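Local structure of aromatic-ring-hydroxylating dioxygenase beta subunit (Catenulispora acidiphila, 6VW4) at residues Arg77-Met82 with Leu103-Arg108; Val42-Pro47 with Ser136-His141. The protein is of unknown function but has an NTF2-like, SnoaL-type fold that binds the benzoisochromene acid S-DNPA, and may have a role in polyketide biosynthesis. One frame throughout, in Å; residues are numbered along the deposited sequence.

Contact 1: Arg77-Met82 with Leu103-Arg108; sequences RHMFTM and LVLTTR. With SDN ([(3S)-9-hydroxy-1-methyl-10-oxo-4,10-dihydro-3H-benzo[g]isochromen-3-yl]acetic acid), chain C.
H78 meets V104 across two antiparallel strands, and its side chain shows how one strand residue can serve a sheet and a ligand at once. From CB, the ring leaves with CG anti to the carbonyl carbon (chi1 -67°), a turn that brings its tip nearer the partner strand. CD2 then packs on V104 CG2 at 4.0 Å and also lies 3.9 Å from C7 of the bound SDN. At the tip, NE2 comes within 3.8 Å of SDN C13, and the ring is inclined to the ligand. The remaining nitrogen, ND1, is hydrogen-bonded to D26, which fixes the rotation of the imidazole. An alanine here would probably leave D26 without its imidazole partner and open a gap between V104 and the fused rings of SDN. Two residues on, F80 adds its CZ, 3.5 Å from SDN C9.

H78 and V104 form a non-hydrogen-bonded pair, flanked by two hydrogen-bonded ones. R77 and L105 exchange backbone bonds, with L105 N to R77 O the shorter at 2.8 Å; M79 and L103 do the same, M79 N reaching L103 O at 3.0 Å. On the face that carries these four side chains, M79 extends beyond CG and lays its end obliquely across L105, packing on CD1.

The two strands make a hairpin within the mixed sheet, strand 75-86 being outermost in this chain and strand 111-126 lying on the far side of strand 96-108. M22, L25 and D26 of helix 8-26 approach the face bearing H78 and F80. The M79 face turns to the trimer interface instead: M79 packs on T81 and L105 on L103 of the second subunit, and R77 forms a salt bridge with D142 of that subunit.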
loop_
_atom_site.group_PDB
_atom_site.type_symbol
_atom_site.label_atom_id
_atom_site.label_comp_id
_atom_site.label_asym_id
_atom_site.label_seq_id
_atom_site.Cartn_x
_atom_site.Cartn_y
_atom_site.Cartn_z
ATOM N N ARG A 77 -1.871 12.927 3.117
ATOM C CA ARG A 77 -2.192 11.512 3.222
ATOM C C ARG A 77 -0.892 10.763 3.447
ATOM O O ARG A 77 0.107 11.066 2.800
ATOM C CB ARG A 77 -2.844 10.944 1.965
ATOM C CG ARG A 77 -4.222 11.460 1.643
ATOM C CD ARG A 77 -5.211 11.190 2.745
ATOM N NE ARG A 77 -6.429 11.922 2.475
ATOM C CZ ARG A 77 -7.385 12.127 3.361
ATOM N NH1 ARG A 77 -7.258 11.641 4.571
ATOM N NH2 ARG A 77 -8.458 12.822 3.030
ATOM N N HIS A 78 -0.899 9.803 4.362
ATOM C CA HIS A 78 0.244 8.941 4.618
ATOM C C HIS A 78 -0.139 7.535 4.219
ATOM O O HIS A 78 -1.038 6.946 4.836
ATOM C CB HIS A 78 0.638 8.935 6.091
ATOM C CG HIS A 78 1.175 10.234 6.555
ATOM N ND1 HIS A 78 0.366 11.309 6.829
ATOM C CD2 HIS A 78 2.445 10.643 6.775
ATOM C CE1 HIS A 78 1.119 12.335 7.184
ATOM N NE2 HIS A 78 2.382 11.950 7.179
ATOM N N MET A 79 0.570 6.978 3.245
ATOM C CA MET A 79 0.324 5.623 2.772
ATOM C C MET A 79 1.398 4.683 3.264
ATOM O O MET A 79 2.561 4.788 2.841
ATOM C CB MET A 79 0.290 5.607 1.251
ATOM C CG MET A 79 -0.999 6.137 0.758
ATOM S SD MET A 79 -0.847 6.885 -0.856
ATOM C CE MET A 79 -2.540 7.566 -0.916
ATOM N N PHE A 80 0.979 3.709 4.050
ATOM C CA PHE A 80 1.897 2.749 4.610
ATOM C C PHE A 80 1.915 1.514 3.725
ATOM O O PHE A 80 0.861 1.050 3.295
ATOM C CB PHE A 80 1.453 2.402 6.014
ATOM C CG PHE A 80 1.684 3.476 7.043
ATOM C CD1 PHE A 80 2.048 4.753 6.685
ATOM C CD2 PHE A 80 1.496 3.191 8.409
ATOM C CE1 PHE A 80 2.267 5.720 7.657
ATOM C CE2 PHE A 80 1.709 4.151 9.372
ATOM C CZ PHE A 80 2.086 5.419 8.999
ATOM N N THR A 81 3.112 0.964 3.467
ATOM C CA THR A 81 3.201 -0.364 2.844
ATOM C C THR A 81 4.395 -1.131 3.420
ATOM O O THR A 81 5.210 -0.574 4.160
ATOM C CB THR A 81 3.347 -0.263 1.313
ATOM O OG1 THR A 81 4.555 0.451 1.006
ATOM C CG2 THR A 81 2.152 0.420 0.664
ATOM N N MET A 82 4.534 -2.391 3.016
ATOM C CA MET A 82 5.729 -3.190 3.276
ATOM C C MET A 82 5.950 -3.411 4.756
ATOM O O MET A 82 7.030 -3.208 5.272
ATOM C CB MET A 82 6.962 -2.583 2.597
ATOM C CG MET A 82 6.670 -2.360 1.025
ATOM S SD MET A 82 6.122 -3.737 -0.072
ATOM C CE MET A 82 7.450 -4.926 -0.022
ATOM N N LEU A 103 4.805 6.609 2.346
ATOM C CA LEU A 103 4.792 7.601 1.286
ATOM C C LEU A 103 3.852 8.750 1.650
ATOM O O LEU A 103 2.652 8.534 1.847
ATOM C CB LEU A 103 4.346 6.963 -0.028
ATOM C CG LEU A 103 4.415 7.918 -1.230
ATOM C CD1 LEU A 103 5.829 8.334 -1.507
ATOM C CD2 LEU A 103 3.802 7.296 -2.481
ATOM N N VAL A 104 4.380 9.970 1.685
ATOM C CA VAL A 104 3.599 11.164 1.996
ATOM C C VAL A 104 3.052 11.791 0.723
ATOM O O VAL A 104 3.767 11.987 -0.258
ATOM C CB VAL A 104 4.456 12.174 2.779
ATOM C CG1 VAL A 104 3.608 13.344 3.239
ATOM C CG2 VAL A 104 5.121 11.477 3.946
ATOM N N LEU A 105 1.771 12.096 0.737
ATOM C CA LEU A 105 1.114 12.837 -0.330
ATOM C C LEU A 105 0.548 14.138 0.222
ATOM O O LEU A 105 0.023 14.176 1.342
ATOM C CB LEU A 105 0.011 12.039 -0.946
ATOM C CG LEU A 105 0.541 10.809 -1.664
ATOM C CD1 LEU A 105 -0.648 10.032 -2.076
ATOM C CD2 LEU A 105 1.376 11.167 -2.864
ATOM N N THR A 106 0.676 15.211 -0.555
ATOM C CA THR A 106 0.147 16.519 -0.159
ATOM C C THR A 106 -0.608 17.138 -1.326
ATOM O O THR A 106 -0.037 17.401 -2.389
ATOM C CB THR A 106 1.251 17.471 0.298
ATOM O OG1 THR A 106 2.083 16.824 1.253
ATOM C CG2 THR A 106 0.644 18.720 0.963
ATOM N N THR A 107 -1.888 17.333 -1.129
ATOM C CA THR A 107 -2.767 17.893 -2.134
ATOM C C THR A 107 -3.033 19.353 -1.791
ATOM O O THR A 107 -3.462 19.676 -0.672
ATOM C CB THR A 107 -4.077 17.103 -2.207
ATOM O OG1 THR A 107 -3.781 15.794 -2.692
ATOM C CG2 THR A 107 -5.070 17.788 -3.160
ATOM N N ARG A 108 -2.736 20.225 -2.739
ATOM C CA ARG A 108 -3.033 21.651 -2.676
ATOM C C ARG A 108 -3.990 21.976 -3.812
ATOM O O ARG A 108 -4.254 21.140 -4.686
ATOM C CB ARG A 108 -1.736 22.469 -2.745
ATOM C CG ARG A 108 -0.981 22.429 -1.457
ATOM C CD ARG A 108 0.357 23.058 -1.622
ATOM N NE ARG A 108 1.199 23.025 -0.419
ATOM C CZ ARG A 108 2.231 22.191 -0.250
ATOM N NH1 ARG A 108 2.529 21.290 -1.167
ATOM N NH2 ARG A 108 2.970 22.238 0.843
HETATM O O4 SDN C . 3.075 10.263 11.816
HETATM C C11 SDN C . 3.895 9.699 10.838
HETATM C C12 SDN C . 4.696 10.482 10.008
HETATM C C13 SDN C . 4.672 12.017 10.191
HETATM O O5 SDN C . 3.983 12.507 11.024
HETATM C C14 SDN C . 5.542 12.879 9.294
HETATM C C15 SDN C . 5.542 14.415 9.484
HETATM O O3 SDN C . 6.760 15.092 9.105
HETATM C C16 SDN C . 4.418 15.177 10.201
HETATM C C10 SDN C . 3.876 8.327 10.649
HETATM C C9 SDN C . 4.674 7.730 9.661
HETATM C C8 SDN C . 5.483 8.506 8.844
HETATM C C7 SDN C . 5.494 9.888 9.006
HETATM C C6 SDN C . 6.397 10.760 8.072
HETATM C C5 SDN C . 6.377 12.272 8.284
HETATM C C4 SDN C . 7.226 13.110 7.436
HETATM C C3 SDN C . 7.395 14.551 7.892
HETATM C C2 SDN C . 6.714 15.254 6.732
HETATM C C1 SDN C . 7.514 16.077 5.744
HETATM O O2 SDN C . 8.762 16.131 5.847
HETATM O O1 SDN C . 6.891 16.703 4.838
#

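Contact 2: Val42-Pro47 with Ser136-His141; sequences VFRHTP and SRWVEH. With SDN ([(3S)-9-hydroxy-1-methyl-10-oxo-4,10-dihydro-3H-benzo[g]isochromen-3-yl]acetic acid), chain C.
F43 and R137 lie side by side, their ring and guanidinium planes 71° apart, and both reach the ligand. F43 presents its ring edge, with CZ 3.3 Å from SDN O5, while R137 lays one guanidinium face toward SDN, its NH1 3.2 Å from SDN C10. H45 ND1 gives a straight but weak hydrogen bond of 3.4 Å to SDN O3, and H141 NE2 stands 3.5 Å from SDN O2.

In the next shell D122 holds R137 by a salt bridge. P47 CD sits over the centre of the H141 ring; E140 O lies in the plane of that ring, though H141 ND1 donates to it from above the carbonyl plane. Strands 41-44 and 132-139 run parallel, joined by backbone bonds from R137 to V42, R44 to R137 and V139 to R44.

On the face away from SDN, R44 bends at chi2 and chi3 over W138, its CB 3.5 Å from the centroid of the six-membered ring. NE donates to V139 O at 3.0 Å, and NH1 forms a 3.1 Å salt bridge with E140 OE1. The chemistry divides: aromatic, histidine, arginine and valine side chains line the pocket, while R44, its charge probably partly balanced by E140, ties the ends of both strands together.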
loop_
_atom_site.group_PDB
_atom_site.type_symbol
_atom_site.label_atom_id
_atom_site.label_comp_id
_atom_site.label_asym_id
_atom_site.label_seq_id
_atom_site.Cartn_x
_atom_site.Cartn_y
_atom_site.Cartn_z
ATOM N N VAL A 42 7.347 7.935 22.362
ATOM C CA VAL A 42 8.369 8.667 21.621
ATOM C C VAL A 42 7.975 8.781 20.142
ATOM O O VAL A 42 7.768 7.767 19.476
ATOM C CB VAL A 42 9.735 7.967 21.730
ATOM C CG1 VAL A 42 10.769 8.787 20.999
ATOM C CG2 VAL A 42 10.199 7.771 23.165
ATOM N N PHE A 43 7.978 10.000 19.612
ATOM C CA PHE A 43 7.685 10.309 18.212
ATOM C C PHE A 43 8.823 11.134 17.622
ATOM O O PHE A 43 8.875 12.346 17.830
ATOM C CB PHE A 43 6.400 11.085 18.144
ATOM C CG PHE A 43 5.907 11.366 16.747
ATOM C CD1 PHE A 43 6.292 10.576 15.667
ATOM C CD2 PHE A 43 5.012 12.410 16.524
ATOM C CE1 PHE A 43 5.789 10.823 14.380
ATOM C CE2 PHE A 43 4.516 12.671 15.233
ATOM C CZ PHE A 43 4.899 11.870 14.168
ATOM N N ARG A 44 9.722 10.490 16.885
ATOM C CA ARG A 44 10.806 11.169 16.169
ATOM C C ARG A 44 10.367 11.294 14.708
ATOM O O ARG A 44 10.683 10.432 13.879
ATOM C CB ARG A 44 12.111 10.387 16.324
ATOM C CG ARG A 44 13.383 11.187 15.957
ATOM C CD ARG A 44 13.435 11.633 14.481
ATOM N NE ARG A 44 13.915 10.568 13.608
ATOM C CZ ARG A 44 15.189 10.205 13.474
ATOM N NH1 ARG A 44 15.508 9.218 12.649
ATOM N NH2 ARG A 44 16.142 10.821 14.159
ATOM N N HIS A 45 9.636 12.384 14.374
ATOM C CA HIS A 45 9.055 12.511 13.035
ATOM C C HIS A 45 10.055 13.010 11.985
ATOM O O HIS A 45 9.840 12.785 10.785
ATOM C CB HIS A 45 7.814 13.437 13.052
ATOM C CG HIS A 45 8.118 14.894 13.235
ATOM N ND1 HIS A 45 7.862 15.841 12.262
ATOM C CD2 HIS A 45 8.610 15.569 14.302
ATOM C CE1 HIS A 45 8.218 17.031 12.713
ATOM N NE2 HIS A 45 8.667 16.894 13.950
ATOM N N THR A 46 11.119 13.714 12.389
ATOM C CA THR A 46 12.069 14.228 11.412
ATOM C C THR A 46 13.501 14.100 11.910
ATOM O O THR A 46 13.808 14.522 13.041
ATOM C CB THR A 46 11.780 15.693 11.034
ATOM O OG1 THR A 46 11.675 16.505 12.217
ATOM C CG2 THR A 46 10.495 15.796 10.202
ATOM N N PRO A 47 14.399 13.553 11.093
ATOM C CA PRO A 47 15.792 13.399 11.529
ATOM C C PRO A 47 16.430 14.754 11.805
ATOM O O PRO A 47 16.084 15.769 11.192
ATOM C CB PRO A 47 16.465 12.685 10.353
ATOM C CG PRO A 47 15.321 12.103 9.520
ATOM C CD PRO A 47 14.180 13.057 9.718
ATOM N N SER A 136 6.771 3.760 20.453
ATOM C CA SER A 136 7.672 4.632 19.715
ATOM C C SER A 136 7.442 4.555 18.207
ATOM O O SER A 136 7.008 3.521 17.664
ATOM C CB SER A 136 9.153 4.317 20.049
ATOM O OG SER A 136 9.444 2.944 19.901
ATOM N N ARG A 137 7.754 5.674 17.553
ATOM C CA ARG A 137 7.763 5.813 16.102
ATOM C C ARG A 137 9.005 6.605 15.702
ATOM O O ARG A 137 9.202 7.746 16.134
ATOM C CB ARG A 137 6.490 6.500 15.610
ATOM C CG ARG A 137 6.566 6.960 14.161
ATOM C CD ARG A 137 5.178 7.149 13.612
ATOM N NE ARG A 137 4.532 5.861 13.456
ATOM C CZ ARG A 137 3.242 5.709 13.191
ATOM N NH1 ARG A 137 2.463 6.770 13.076
ATOM N NH2 ARG A 137 2.720 4.495 13.081
ATOM N N TRP A 138 9.841 5.981 14.900
ATOM C CA TRP A 138 11.130 6.504 14.494
ATOM C C TRP A 138 11.126 6.624 12.966
ATOM O O TRP A 138 11.202 5.620 12.252
ATOM C CB TRP A 138 12.231 5.588 15.018
ATOM C CG TRP A 138 13.468 6.345 15.271
ATOM C CD1 TRP A 138 14.526 6.503 14.414
ATOM C CD2 TRP A 138 13.781 7.103 16.450
ATOM N NE1 TRP A 138 15.487 7.302 14.997
ATOM C CE2 TRP A 138 15.054 7.686 16.243
ATOM C CE3 TRP A 138 13.115 7.338 17.664
ATOM C CZ2 TRP A 138 15.673 8.494 17.206
ATOM C CZ3 TRP A 138 13.735 8.137 18.621
ATOM C CH2 TRP A 138 15.000 8.708 18.384
ATOM N N VAL A 139 11.008 7.851 12.466
ATOM C CA VAL A 139 10.905 8.119 11.038
ATOM C C VAL A 139 12.264 8.520 10.474
ATOM O O VAL A 139 12.916 9.429 10.997
ATOM C CB VAL A 139 9.867 9.215 10.747
ATOM C CG1 VAL A 139 9.707 9.370 9.225
ATOM C CG2 VAL A 139 8.551 8.880 11.375
ATOM N N GLU A 140 12.670 7.870 9.384
ATOM C CA GLU A 140 13.740 8.377 8.521
ATOM C C GLU A 140 13.177 8.971 7.226
ATOM O O GLU A 140 12.056 8.658 6.796
ATOM C CB GLU A 140 14.745 7.286 8.167
ATOM C CG GLU A 140 15.310 6.542 9.360
ATOM C CD GLU A 140 16.370 7.313 10.121
ATOM O OE1 GLU A 140 16.788 6.809 11.189
ATOM O OE2 GLU A 140 16.786 8.412 9.665
ATOM N N HIS A 141 13.952 9.857 6.615
ATOM C CA HIS A 141 13.571 10.530 5.368
ATOM C C HIS A 141 14.559 10.120 4.290
ATOM O O HIS A 141 15.756 10.371 4.437
ATOM C CB HIS A 141 13.587 12.049 5.506
ATOM C CG HIS A 141 12.463 12.599 6.317
ATOM N ND1 HIS A 141 11.657 11.809 7.103
ATOM C CD2 HIS A 141 12.010 13.866 6.468
ATOM C CE1 HIS A 141 10.755 12.562 7.705
ATOM N NE2 HIS A 141 10.943 13.813 7.331
HETATM O O4 SDN C . 3.075 10.263 11.816
HETATM C C11 SDN C . 3.895 9.699 10.838
HETATM C C12 SDN C . 4.696 10.482 10.008
HETATM C C13 SDN C . 4.672 12.017 10.191
HETATM O O5 SDN C . 3.983 12.507 11.024
HETATM C C14 SDN C . 5.542 12.879 9.294
HETATM C C15 SDN C . 5.542 14.415 9.484
HETATM O O3 SDN C . 6.760 15.092 9.105
HETATM C C16 SDN C . 4.418 15.177 10.201
HETATM C C10 SDN C . 3.876 8.327 10.649
HETATM C C9 SDN C . 4.674 7.730 9.661
HETATM C C8 SDN C . 5.483 8.506 8.844
HETATM C C7 SDN C . 5.494 9.888 9.006
HETATM C C6 SDN C . 6.397 10.760 8.072
HETATM C C5 SDN C . 6.377 12.272 8.284
HETATM C C4 SDN C . 7.226 13.110 7.436
HETATM C C3 SDN C . 7.395 14.551 7.892
HETATM C C2 SDN C . 6.714 15.254 6.732
HETATM C C1 SDN C . 7.514 16.077 5.744
HETATM O O2 SDN C . 8.762 16.131 5.847
HETATM O O1 SDN C . 6.891 16.703 4.838
#

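Contacts 1 and 2 belong to one mixed sheet, with centres about 16 Å apart, and SDN spans the ground between them. In sequence, both strands of contact 1 fall between the two segments of contact 2. The two contacts touch where F80 CE2 packs 3.9 Å from R137 NH2. That meeting point is at the hydroxyl-bearing ring of SDN, which F80 and the R137 guanidinium share. H78 takes the middle of the ring system, and H45 and H141 the pyran and carboxylate side. Y33, hydrogen-bonded to SDN and weakly to R137, adds a further link, as the pocket is assembled from distant parts of the chain.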